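Extracellular ligand-binding receptor (Sphaerobacter thermophilus, PDB 4ZPJ) probably serves as the substrate-binding protein of an ABC transporter, capturing a small ligand outside the membrane for uptake, and carries zinc ions in the crystal. Local coordinates at residues Glu53-Val59 with Arg92-Ile98; Thr112-Ile116 with Ile139-Met145; Gln234-Leu240 with Arg265-Tyr270; Gln271-Lys276 with Asp298-Leu303. All blocks are in the same frame, centred on the assembly; numbering follows the deposited sequence.

Contact 1: residues Glu53-Val59 with Arg92-Ile98; sequences EPIRIGV and RPVELII. With ZN (zinc ion), chain L.
Ile57 and Val94 meet on the apolar face of two parallel strands, 55-61 and 92-100, joined through helix 68-84 in the beta-alpha-beta crossover that opens the periplasmic-binding-protein fold. Ile57 CD1 presses on Val94 CG1 at 3.4 Å, closer than usual carbon contact, while CB and CG2 of Ile57 lie beside CD2 of Leu96, both side chains pointing the same way. Farther along, Val59 CB rests on Ile98 CG1. Helices 68-84 and 336-354 cover this face: Leu96 reaches Thr79 and Leu82, and Ile57 reaches Ile348. Five backbone hydrogen bonds join the strands, from Ile55 N to Pro93 O at one end to Val59 N to Ile97 O at the other.

At the start of the pair the polar edge belongs to Arg92. Its chain bends at chi3 (67°), turning the N-H edge of the guanidinium to the carbonyls of Glu53 and Pro54: NE donates to Glu53 O, which lies close to the guanidinium plane, over a short 2.5 Å, and NH2 reaches Pro54 O at 3.2 Å from above the carbonyl plane. Ile55 CG1 lies over one guanidinium face, and Glu360 forms a salt bridge with NH2. With an alanine here, Glu53 O and Pro54 O would probably lose these donors and Glu360 its charged mate. On the other face of the sheet, Arg56 runs alongside Glu95 but gives NE to Arg120 O, whereas Glu95 OE1 binds a zinc ion at 2.2 Å.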
# COMPACT_ATOMS: atom_id res chain seq x y z
N GLU A 53 -4.55 17.75 28.49
CA GLU A 53 -5.38 18.38 27.42
C GLU A 53 -4.95 17.91 26.02
O GLU A 53 -5.77 17.32 25.31
CB GLU A 53 -5.36 19.91 27.53
CG GLU A 53 -5.94 20.70 26.35
CD GLU A 53 -7.40 21.04 26.58
OE1 GLU A 53 -8.15 20.08 26.80
OE2 GLU A 53 -7.79 22.25 26.58
N PRO A 54 -3.68 18.14 25.61
CA PRO A 54 -3.43 17.76 24.21
C PRO A 54 -3.41 16.26 23.98
O PRO A 54 -3.06 15.47 24.85
CB PRO A 54 -2.08 18.41 23.88
CG PRO A 54 -1.94 19.51 24.91
CD PRO A 54 -2.54 18.91 26.15
N ILE A 55 -3.82 15.88 22.77
CA ILE A 55 -3.83 14.51 22.35
C ILE A 55 -2.53 14.33 21.62
O ILE A 55 -2.33 14.92 20.58
CB ILE A 55 -5.02 14.26 21.45
CG1 ILE A 55 -6.31 14.35 22.26
CG2 ILE A 55 -4.95 12.88 20.80
CD1 ILE A 55 -7.57 14.24 21.42
N ARG A 56 -1.63 13.53 22.16
CA ARG A 56 -0.32 13.35 21.55
C ARG A 56 -0.20 12.09 20.71
O ARG A 56 -0.34 10.98 21.17
CB ARG A 56 0.75 13.36 22.63
CG ARG A 56 1.08 14.73 23.20
CD ARG A 56 2.14 14.64 24.31
NE ARG A 56 1.77 13.62 25.32
CZ ARG A 56 0.98 13.82 26.37
NH1 ARG A 56 0.49 15.04 26.62
NH2 ARG A 56 0.67 12.79 27.19
N ILE A 57 0.12 12.29 19.45
CA ILE A 57 0.21 11.26 18.50
C ILE A 57 1.58 11.18 17.85
O ILE A 57 2.04 12.12 17.21
CB ILE A 57 -0.79 11.51 17.40
CG1 ILE A 57 -2.20 11.50 18.00
CG2 ILE A 57 -0.64 10.42 16.36
CD1 ILE A 57 -3.24 11.97 17.02
N GLY A 58 2.22 10.04 17.99
CA GLY A 58 3.56 9.86 17.42
C GLY A 58 3.44 9.43 15.99
O GLY A 58 2.53 8.71 15.63
N VAL A 59 4.35 9.91 15.16
CA VAL A 59 4.41 9.44 13.79
C VAL A 59 5.83 9.03 13.52
O VAL A 59 6.78 9.86 13.66
CB VAL A 59 4.02 10.57 12.83
CG1 VAL A 59 4.15 10.11 11.37
CG2 VAL A 59 2.61 11.03 13.16
N ARG A 92 -10.05 18.92 22.62
CA ARG A 92 -8.65 18.65 22.90
C ARG A 92 -7.85 18.75 21.61
O ARG A 92 -8.19 18.11 20.64
CB ARG A 92 -8.46 17.28 23.54
CG ARG A 92 -9.02 17.16 24.94
CD ARG A 92 -8.82 15.75 25.49
NE ARG A 92 -7.39 15.45 25.69
CZ ARG A 92 -6.92 14.37 26.31
NH1 ARG A 92 -7.75 13.45 26.78
NH2 ARG A 92 -5.59 14.19 26.43
N PRO A 93 -6.79 19.57 21.60
CA PRO A 93 -6.02 19.78 20.40
C PRO A 93 -5.12 18.57 20.18
O PRO A 93 -4.59 18.01 21.16
CB PRO A 93 -5.16 21.05 20.75
CG PRO A 93 -4.97 20.98 22.21
CD PRO A 93 -6.22 20.29 22.76
N VAL A 94 -4.93 18.17 18.93
CA VAL A 94 -3.97 17.13 18.59
C VAL A 94 -2.59 17.75 18.42
O VAL A 94 -2.47 18.85 17.92
CB VAL A 94 -4.31 16.45 17.24
CG1 VAL A 94 -3.29 15.37 16.92
CG2 VAL A 94 -5.68 15.84 17.29
N GLU A 95 -1.55 17.05 18.86
CA GLU A 95 -0.23 17.39 18.39
C GLU A 95 0.52 16.18 17.85
O GLU A 95 0.72 15.18 18.54
CB GLU A 95 0.58 18.17 19.43
CG GLU A 95 0.77 17.50 20.77
CD GLU A 95 1.53 18.38 21.76
OE1 GLU A 95 2.60 17.93 22.23
OE2 GLU A 95 1.08 19.52 22.06
N LEU A 96 0.93 16.30 16.61
CA LEU A 96 1.76 15.32 15.97
C LEU A 96 3.21 15.47 16.32
O LEU A 96 3.77 16.52 16.15
CB LEU A 96 1.64 15.52 14.48
CG LEU A 96 0.29 15.27 13.91
CD1 LEU A 96 0.42 15.39 12.41
CD2 LEU A 96 -0.23 13.92 14.32
N ILE A 97 3.83 14.42 16.81
CA ILE A 97 5.25 14.37 17.06
C ILE A 97 5.83 13.42 16.01
O ILE A 97 5.53 12.21 16.01
CB ILE A 97 5.59 13.92 18.49
CG1 ILE A 97 5.18 14.98 19.53
CG2 ILE A 97 7.12 13.78 18.65
CD1 ILE A 97 3.80 14.80 20.06
N ILE A 98 6.62 13.97 15.09
CA ILE A 98 7.09 13.25 13.93
C ILE A 98 8.56 12.89 14.12
O ILE A 98 9.40 13.78 14.34
CB ILE A 98 6.97 14.05 12.61
CG1 ILE A 98 5.54 14.10 12.05
CG2 ILE A 98 7.81 13.41 11.49
CD1 ILE A 98 4.53 14.81 12.89
ZN ZN L . 4.00 19.67 22.14
O HOH W 1 2.95 20.78 21.29

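Contact 2: residues Thr112-Ile116 with Ile139-Met145; sequences TRQLI and ILVQAEM
Arg113 and Ile139 face each other with CA atoms 7.6 Å apart, and Ile116 and Ala143 keep nearly the same spacing at 7.7 Å, where one turn of helix 105-117 lies against the end of helix 130-142. Ile116 points toward the other helix: its CD1 touches Ala143 CB at 3.6 Å and Ile139 CG2 at 3.8 Å. With CG1 of Ile116 anti to the carbonyl carbon (chi1 -64°), CD1 is carried across to the neighbouring helix. Thr112 contributes its methyl, CG2 meeting Leu140 CD2 at 3.6 Å, while its OG1 turns back to Ala108 O.

Both helices pack on the same side of the six-stranded sheet of an alpha/beta domain, with Leu140 and Met145 also reaching Ile124 on strand 123-126. Helix 130-142 finishes in a Schellman motif: Glu144 has positive phi, and Glu144 N and Met145 N bond back to Val141 O and Leu140 O. The chain leaves the helix here, and selenomethionine Met145, bent at chi2 and chi3, runs past Ile116 in the opposite direction, its CE 4.2 Å from Ile116 CG1. On the exposed side the extended Arg113 lays one face of its guanidinium over Ile139, whose CG1 sits 3.4 Å above the plane and CD1 3.3 Å from NH1.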
# COMPACT_ATOMS: atom_id res chain seq x y z
N THR A 112 11.25 5.00 18.27
CA THR A 112 10.02 4.48 18.82
C THR A 112 10.13 4.55 20.31
O THR A 112 9.19 5.01 20.96
CB THR A 112 9.72 3.04 18.33
OG1 THR A 112 9.50 3.04 16.91
CG2 THR A 112 8.50 2.47 18.98
N ARG A 113 11.28 4.16 20.87
CA ARG A 113 11.43 4.24 22.32
C ARG A 113 11.25 5.65 22.84
O ARG A 113 10.62 5.85 23.85
CB ARG A 113 12.77 3.69 22.81
CG ARG A 113 12.76 2.17 22.90
CD ARG A 113 13.77 1.62 23.92
NE ARG A 113 13.28 0.34 24.47
CZ ARG A 113 13.51 -0.88 23.95
NH1 ARG A 113 14.25 -1.05 22.86
NH2 ARG A 113 13.00 -1.95 24.54
N GLN A 114 11.81 6.62 22.13
CA GLN A 114 11.64 8.03 22.47
C GLN A 114 10.16 8.53 22.47
O GLN A 114 9.72 9.18 23.39
CB GLN A 114 12.53 8.87 21.55
CG GLN A 114 12.21 10.34 21.49
CD GLN A 114 12.78 11.02 20.26
OE1 GLN A 114 13.93 10.76 19.85
NE2 GLN A 114 11.98 11.92 19.67
N LEU A 115 9.40 8.18 21.44
CA LEU A 115 8.02 8.66 21.34
C LEU A 115 7.19 8.10 22.48
O LEU A 115 6.36 8.79 23.03
CB LEU A 115 7.38 8.22 20.03
CG LEU A 115 7.93 8.75 18.72
CD1 LEU A 115 7.37 7.87 17.58
CD2 LEU A 115 7.54 10.21 18.53
N ILE A 116 7.41 6.82 22.80
CA ILE A 116 6.77 6.20 23.93
C ILE A 116 7.25 6.81 25.26
O ILE A 116 6.44 7.31 26.01
CB ILE A 116 7.10 4.71 24.01
CG1 ILE A 116 6.55 3.94 22.80
CG2 ILE A 116 6.61 4.14 25.33
CD1 ILE A 116 6.83 2.46 22.85
N ILE A 139 8.47 -3.95 20.96
CA ILE A 139 8.45 -2.72 21.78
C ILE A 139 7.05 -2.13 21.85
O ILE A 139 6.54 -1.79 22.90
CB ILE A 139 9.45 -1.67 21.24
CG1 ILE A 139 10.92 -2.09 21.59
CG2 ILE A 139 9.19 -0.30 21.83
CD1 ILE A 139 11.94 -1.65 20.56
N LEU A 140 6.40 -2.02 20.71
CA LEU A 140 5.07 -1.47 20.71
C LEU A 140 4.12 -2.32 21.55
O LEU A 140 3.37 -1.78 22.35
CB LEU A 140 4.57 -1.33 19.29
CG LEU A 140 5.36 -0.37 18.39
CD1 LEU A 140 4.81 -0.50 16.99
CD2 LEU A 140 5.23 1.07 18.86
N VAL A 141 4.22 -3.63 21.43
CA VAL A 141 3.29 -4.53 22.15
C VAL A 141 3.56 -4.53 23.63
O VAL A 141 2.64 -4.38 24.45
CB VAL A 141 3.30 -5.98 21.60
CG1 VAL A 141 2.47 -6.92 22.50
CG2 VAL A 141 2.79 -5.98 20.16
N GLN A 142 4.84 -4.62 23.99
CA GLN A 142 5.21 -4.58 25.40
C GLN A 142 4.73 -3.28 26.01
O GLN A 142 4.26 -3.26 27.13
CB GLN A 142 6.71 -4.73 25.60
CG GLN A 142 7.06 -5.10 27.04
CD GLN A 142 8.49 -4.73 27.44
OE1 GLN A 142 9.22 -5.55 28.03
NE2 GLN A 142 8.89 -3.49 27.15
N ALA A 143 4.85 -2.19 25.27
CA ALA A 143 4.38 -0.91 25.78
C ALA A 143 2.83 -0.71 25.70
O ALA A 143 2.32 0.29 26.17
CB ALA A 143 5.12 0.23 25.08
N GLU A 144 2.10 -1.67 25.16
CA GLU A 144 0.64 -1.57 25.03
C GLU A 144 0.26 -0.26 24.32
O GLU A 144 -0.62 0.48 24.75
CB GLU A 144 -0.07 -1.79 26.39
CG GLU A 144 0.37 -3.10 27.09
CD GLU A 144 -0.40 -3.46 28.39
OE1 GLU A 144 -1.43 -2.80 28.65
OE2 GLU A 144 0.00 -4.42 29.13
N MSE A 145 0.93 -0.02 23.20
CA MSE A 145 0.79 1.19 22.41
C MSE A 145 -0.02 0.95 21.16
O MSE A 145 0.42 0.22 20.24
CB MSE A 145 2.19 1.58 21.98
CG MSE A 145 2.22 2.78 21.06
SE MSE A 145 1.53 4.45 21.87
CE MSE A 145 2.47 4.32 23.60

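Contact 3: residues Gln234-Leu240 with Arg265-Tyr270; sequences QDFGPYL and RFLVQY. With ZN (zinc ion), chain F.
Phe236 and Phe266 form the tight end of this contact, an edge-to-face aromatic pair between the turn leading into helix 237-246 and helix 261-272, neighbouring helices of the alpha/beta domain built on the four-stranded parallel sheet. The edge of Phe266 is turned to the face of Phe236, planes at 88° and ring centroids 5.6 Å apart, and Phe266 CB adds a CH-pi contact over that same ring. His257 meets both rings. One turn on, Leu240 drives CD2 between Phe266 CE1 (3.6 Å) and the edge of the Tyr270 ring at CD1 (3.7 Å).

Gln269 forms the polar boundary of this tight part. Extended beyond CG, it uses both ends of its amide on the turn before helix 237-246: NE2 donates to Gln234 O at 2.9 Å, almost in line with the C=O bond, and OE1 accepts from Phe236 N at 2.8 Å on a lone pair in the carbonyl plane. A leucine in its place would probably leave Phe236 N and Gln234 O without these partners and let the turn shift. The solvent side is looser: the Gln234 amide lies over one face of the Arg265 guanidinium, offset toward its rim and tilted by 32°, and Arg265 forms a salt bridge with Asp262. Asp235 OD1 caps the helix through a weak bond from Gly237 N, while its OD2 holds a zinc ion at 1.8 Å.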
# COMPACT_ATOMS: atom_id res chain seq x y z
N GLN A 234 19.84 -2.89 -13.80
CA GLN A 234 19.91 -1.88 -14.82
C GLN A 234 19.49 -2.47 -16.18
O GLN A 234 18.65 -1.91 -16.89
CB GLN A 234 21.36 -1.41 -14.89
CG GLN A 234 21.50 0.08 -15.05
CD GLN A 234 21.14 0.83 -13.79
OE1 GLN A 234 21.44 0.39 -12.68
NE2 GLN A 234 20.48 1.97 -13.95
N ASP A 235 20.08 -3.61 -16.52
CA ASP A 235 19.80 -4.33 -17.78
C ASP A 235 18.82 -5.43 -17.44
O ASP A 235 19.20 -6.43 -16.84
CB ASP A 235 21.12 -4.95 -18.41
CG ASP A 235 20.88 -5.62 -19.83
OD1 ASP A 235 19.69 -5.54 -20.31
OD2 ASP A 235 21.87 -6.22 -20.48
N PHE A 236 17.57 -5.28 -17.85
CA PHE A 236 16.56 -6.35 -17.60
C PHE A 236 16.57 -7.41 -18.73
O PHE A 236 16.00 -8.49 -18.58
CB PHE A 236 15.15 -5.79 -17.33
CG PHE A 236 14.93 -5.38 -15.90
CD1 PHE A 236 14.72 -6.34 -14.92
CD2 PHE A 236 14.94 -4.05 -15.52
CE1 PHE A 236 14.56 -5.97 -13.59
CE2 PHE A 236 14.75 -3.67 -14.19
CZ PHE A 236 14.56 -4.63 -13.22
N GLY A 237 17.23 -7.09 -19.85
CA GLY A 237 17.54 -8.06 -20.94
C GLY A 237 17.57 -9.54 -20.54
O GLY A 237 16.79 -10.33 -21.03
N PRO A 238 18.46 -9.91 -19.61
CA PRO A 238 18.59 -11.34 -19.34
C PRO A 238 17.33 -11.89 -18.70
O PRO A 238 16.89 -12.97 -19.07
CB PRO A 238 19.81 -11.42 -18.39
CG PRO A 238 20.57 -10.14 -18.66
CD PRO A 238 19.46 -9.13 -18.87
N TYR A 239 16.73 -11.14 -17.79
CA TYR A 239 15.52 -11.60 -17.08
C TYR A 239 14.34 -11.65 -18.02
O TYR A 239 13.53 -12.52 -17.91
CB TYR A 239 15.25 -10.73 -15.87
CG TYR A 239 16.48 -10.68 -15.02
CD1 TYR A 239 16.80 -11.75 -14.17
CD2 TYR A 239 17.39 -9.64 -15.13
CE1 TYR A 239 17.99 -11.75 -13.45
CE2 TYR A 239 18.59 -9.64 -14.41
CZ TYR A 239 18.88 -10.69 -13.56
OH TYR A 239 20.06 -10.70 -12.85
N LEU A 240 14.29 -10.71 -18.97
CA LEU A 240 13.31 -10.67 -20.02
C LEU A 240 13.41 -11.87 -20.92
O LEU A 240 12.41 -12.50 -21.25
CB LEU A 240 13.46 -9.40 -20.86
CG LEU A 240 13.08 -8.05 -20.18
CD1 LEU A 240 13.06 -6.94 -21.20
CD2 LEU A 240 11.73 -8.09 -19.49
N ARG A 265 12.47 1.02 -15.27
CA ARG A 265 13.40 0.33 -16.21
C ARG A 265 12.80 -1.01 -16.72
O ARG A 265 12.90 -1.34 -17.91
CB ARG A 265 14.80 0.13 -15.56
CG ARG A 265 15.63 1.42 -15.43
CD ARG A 265 17.09 1.09 -15.03
NE ARG A 265 17.06 0.34 -13.76
CZ ARG A 265 16.98 0.88 -12.53
NH1 ARG A 265 17.03 2.21 -12.36
NH2 ARG A 265 16.90 0.08 -11.46
N PHE A 266 12.13 -1.76 -15.85
CA PHE A 266 11.52 -2.98 -16.31
C PHE A 266 10.41 -2.74 -17.37
O PHE A 266 10.44 -3.35 -18.45
CB PHE A 266 10.95 -3.80 -15.16
CG PHE A 266 10.19 -5.02 -15.63
CD1 PHE A 266 10.85 -6.17 -15.95
CD2 PHE A 266 8.81 -4.97 -15.80
CE1 PHE A 266 10.14 -7.28 -16.41
CE2 PHE A 266 8.09 -6.07 -16.27
CZ PHE A 266 8.76 -7.23 -16.57
N LEU A 267 9.44 -1.88 -17.05
CA LEU A 267 8.33 -1.68 -17.99
C LEU A 267 8.80 -1.14 -19.29
O LEU A 267 8.41 -1.62 -20.34
CB LEU A 267 7.26 -0.76 -17.40
CG LEU A 267 6.41 -1.55 -16.42
CD1 LEU A 267 5.56 -0.65 -15.58
CD2 LEU A 267 5.57 -2.55 -17.18
N VAL A 268 9.72 -0.19 -19.24
CA VAL A 268 10.16 0.45 -20.46
C VAL A 268 10.89 -0.60 -21.30
O VAL A 268 10.74 -0.64 -22.52
CB VAL A 268 11.08 1.70 -20.18
CG1 VAL A 268 11.96 2.03 -21.39
CG2 VAL A 268 10.28 2.95 -19.80
N GLN A 269 11.69 -1.46 -20.67
CA GLN A 269 12.49 -2.42 -21.44
C GLN A 269 11.63 -3.58 -21.91
O GLN A 269 11.85 -4.17 -22.96
CB GLN A 269 13.72 -2.90 -20.67
CG GLN A 269 14.69 -1.76 -20.31
CD GLN A 269 15.88 -2.22 -19.47
OE1 GLN A 269 16.20 -3.40 -19.41
NE2 GLN A 269 16.52 -1.29 -18.81
N TYR A 270 10.61 -3.87 -21.14
CA TYR A 270 9.62 -4.85 -21.55
C TYR A 270 9.01 -4.45 -22.88
O TYR A 270 8.84 -5.29 -23.76
CB TYR A 270 8.57 -5.05 -20.46
CG TYR A 270 7.70 -6.25 -20.65
CD1 TYR A 270 8.09 -7.51 -20.15
CD2 TYR A 270 6.50 -6.16 -21.31
CE1 TYR A 270 7.29 -8.63 -20.30
CE2 TYR A 270 5.68 -7.27 -21.45
CZ TYR A 270 6.08 -8.50 -20.94
OH TYR A 270 5.28 -9.59 -21.12
ZN ZN F . 21.58 -6.69 -22.22

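Contact 4: residues Gln271-Lys276 with Asp298-Leu303; sequences QEFGLK and DAALGL
Lys276 leaves its backbone with CG anti to N (chi1 -179°) and stays extended through chi4, a straight arm that carries NZ across to the loop 298-303. Gln271 takes the same first torsion (chi1 175°), which lays its amide along Ala299 and brings NE2 to Asp298. Two carbonyls hold the ammonium by different approaches: Leu301 O, 2.8 Å from Lys276 NZ, is met in its carbonyl plane on a lone pair, whereas Ala299 O, at 3.1 Å, is met from above its plane. Together they fix the end of the lysine against the loop.

These groups join the C-terminal end of helix 261-272 to a connection that leads from helix 293-296 into strand 304-307. The helix gives way at Gly274, whose positive phi turns the chain, and Lys276 follows two residues later. Across the contact, a type II beta turn from Ala300 to Leu303, with Gly302 at its third position, presents the Leu301 carbonyl to the lysine. The turn also bonds through its backbone to Val399 on strand 390-401.

Leu303 CD1 packs on the aliphatic part of the lysine, 3.6 Å from Lys276 CE. On the outer side, Gln271 NE2 donates to Asp298 OD2 at 3.1 Å from above the carboxylate plane, the amide and carboxylate planes 54° apart. The other end of the amide, Gln271 OE1, touches Ala299 CB at 3.6 Å.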
# COMPACT_ATOMS: atom_id res chain seq x y z
N GLN A 271 8.77 -3.17 -23.09
CA GLN A 271 8.19 -2.74 -24.34
C GLN A 271 9.23 -2.62 -25.42
O GLN A 271 9.03 -3.07 -26.52
CB GLN A 271 7.53 -1.39 -24.15
CG GLN A 271 6.98 -0.79 -25.43
CD GLN A 271 6.75 0.70 -25.25
OE1 GLN A 271 7.59 1.43 -24.69
NE2 GLN A 271 5.62 1.17 -25.73
N GLU A 272 10.34 -1.99 -25.10
CA GLU A 272 11.41 -1.78 -26.07
C GLU A 272 11.99 -3.08 -26.63
O GLU A 272 12.35 -3.15 -27.80
CB GLU A 272 12.54 -0.92 -25.46
CG GLU A 272 12.10 0.53 -25.27
CD GLU A 272 13.21 1.44 -24.78
OE1 GLU A 272 14.19 0.97 -24.16
OE2 GLU A 272 13.08 2.67 -25.02
N PHE A 273 12.04 -4.10 -25.80
CA PHE A 273 12.61 -5.41 -26.17
C PHE A 273 11.59 -6.22 -26.98
O PHE A 273 11.95 -7.17 -27.64
CB PHE A 273 12.96 -6.14 -24.88
CG PHE A 273 13.99 -7.21 -25.00
CD1 PHE A 273 15.32 -6.89 -25.16
CD2 PHE A 273 13.64 -8.56 -24.82
CE1 PHE A 273 16.28 -7.89 -25.23
CE2 PHE A 273 14.59 -9.56 -24.88
CZ PHE A 273 15.91 -9.23 -25.09
N GLY A 274 10.32 -5.83 -26.96
CA GLY A 274 9.39 -6.43 -27.91
C GLY A 274 8.37 -7.35 -27.25
O GLY A 274 7.43 -7.81 -27.91
N LEU A 275 8.54 -7.58 -25.96
CA LEU A 275 7.64 -8.47 -25.23
C LEU A 275 6.26 -7.87 -25.06
O LEU A 275 5.30 -8.58 -25.03
CB LEU A 275 8.21 -8.88 -23.87
CG LEU A 275 9.56 -9.58 -23.93
CD1 LEU A 275 9.75 -10.45 -22.70
CD2 LEU A 275 9.74 -10.45 -25.17
N LYS A 276 6.14 -6.58 -24.96
CA LYS A 276 4.81 -6.03 -24.82
C LYS A 276 3.93 -6.39 -26.02
O LYS A 276 2.74 -6.71 -25.87
CB LYS A 276 4.90 -4.54 -24.61
CG LYS A 276 3.55 -3.97 -24.45
CD LYS A 276 3.53 -2.57 -23.99
CE LYS A 276 2.10 -2.31 -23.50
NZ LYS A 276 1.86 -0.88 -23.66
N ASP A 298 4.04 5.40 -22.08
CA ASP A 298 3.67 4.67 -23.21
C ASP A 298 3.89 3.15 -22.96
O ASP A 298 3.14 2.31 -23.45
CB ASP A 298 4.51 5.27 -24.36
CG ASP A 298 4.34 4.55 -25.63
OD1 ASP A 298 3.19 4.31 -26.06
OD2 ASP A 298 5.40 4.24 -26.19
N ALA A 299 4.85 2.80 -22.11
CA ALA A 299 5.20 1.39 -21.92
C ALA A 299 4.11 0.65 -21.18
O ALA A 299 3.89 -0.50 -21.40
CB ALA A 299 6.56 1.23 -21.25
N ALA A 300 3.34 1.33 -20.36
CA ALA A 300 2.29 0.65 -19.64
C ALA A 300 0.92 0.83 -20.27
O ALA A 300 -0.04 0.38 -19.72
CB ALA A 300 2.28 1.12 -18.20
N LEU A 301 0.80 1.45 -21.43
CA LEU A 301 -0.53 1.69 -22.00
C LEU A 301 -1.31 0.42 -22.26
O LEU A 301 -0.79 -0.49 -22.92
CB LEU A 301 -0.40 2.49 -23.27
CG LEU A 301 -1.54 3.25 -23.93
CD1 LEU A 301 -2.22 4.23 -22.99
CD2 LEU A 301 -0.99 4.00 -25.16
N GLY A 302 -2.54 0.33 -21.74
CA GLY A 302 -3.37 -0.87 -21.93
C GLY A 302 -3.19 -2.01 -20.93
O GLY A 302 -3.98 -2.93 -20.90
N LEU A 303 -2.18 -1.93 -20.08
CA LEU A 303 -1.89 -2.88 -19.05
C LEU A 303 -2.90 -2.79 -17.92
O LEU A 303 -3.26 -1.73 -17.45
CB LEU A 303 -0.45 -2.63 -18.49
CG LEU A 303 0.69 -3.42 -19.15
CD1 LEU A 303 0.42 -3.70 -20.62
CD2 LEU A 303 2.09 -2.88 -18.93

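How the contacts relate
The four contacts follow one another along the chain, each closing before the next opens, and fall into two pairs on opposite sides of the chain's centre. Contacts 1 and 2, centres 16 Å apart, belong to the six-stranded sheet and its helices; strand 92-100 runs on to helix 105-117, and Leu115 packs on Ile97 and Gly58. Contacts 3 and 4, centres 11 Å apart, share helix 261-272 beside the four-stranded sheet, where Leu275 packs on Tyr270. Between the pairs the centres lie 43 to 47 Å apart without touching. This division matches the two-lobed build of periplasmic binding proteins, whose ligand typically binds in the cleft between lobes.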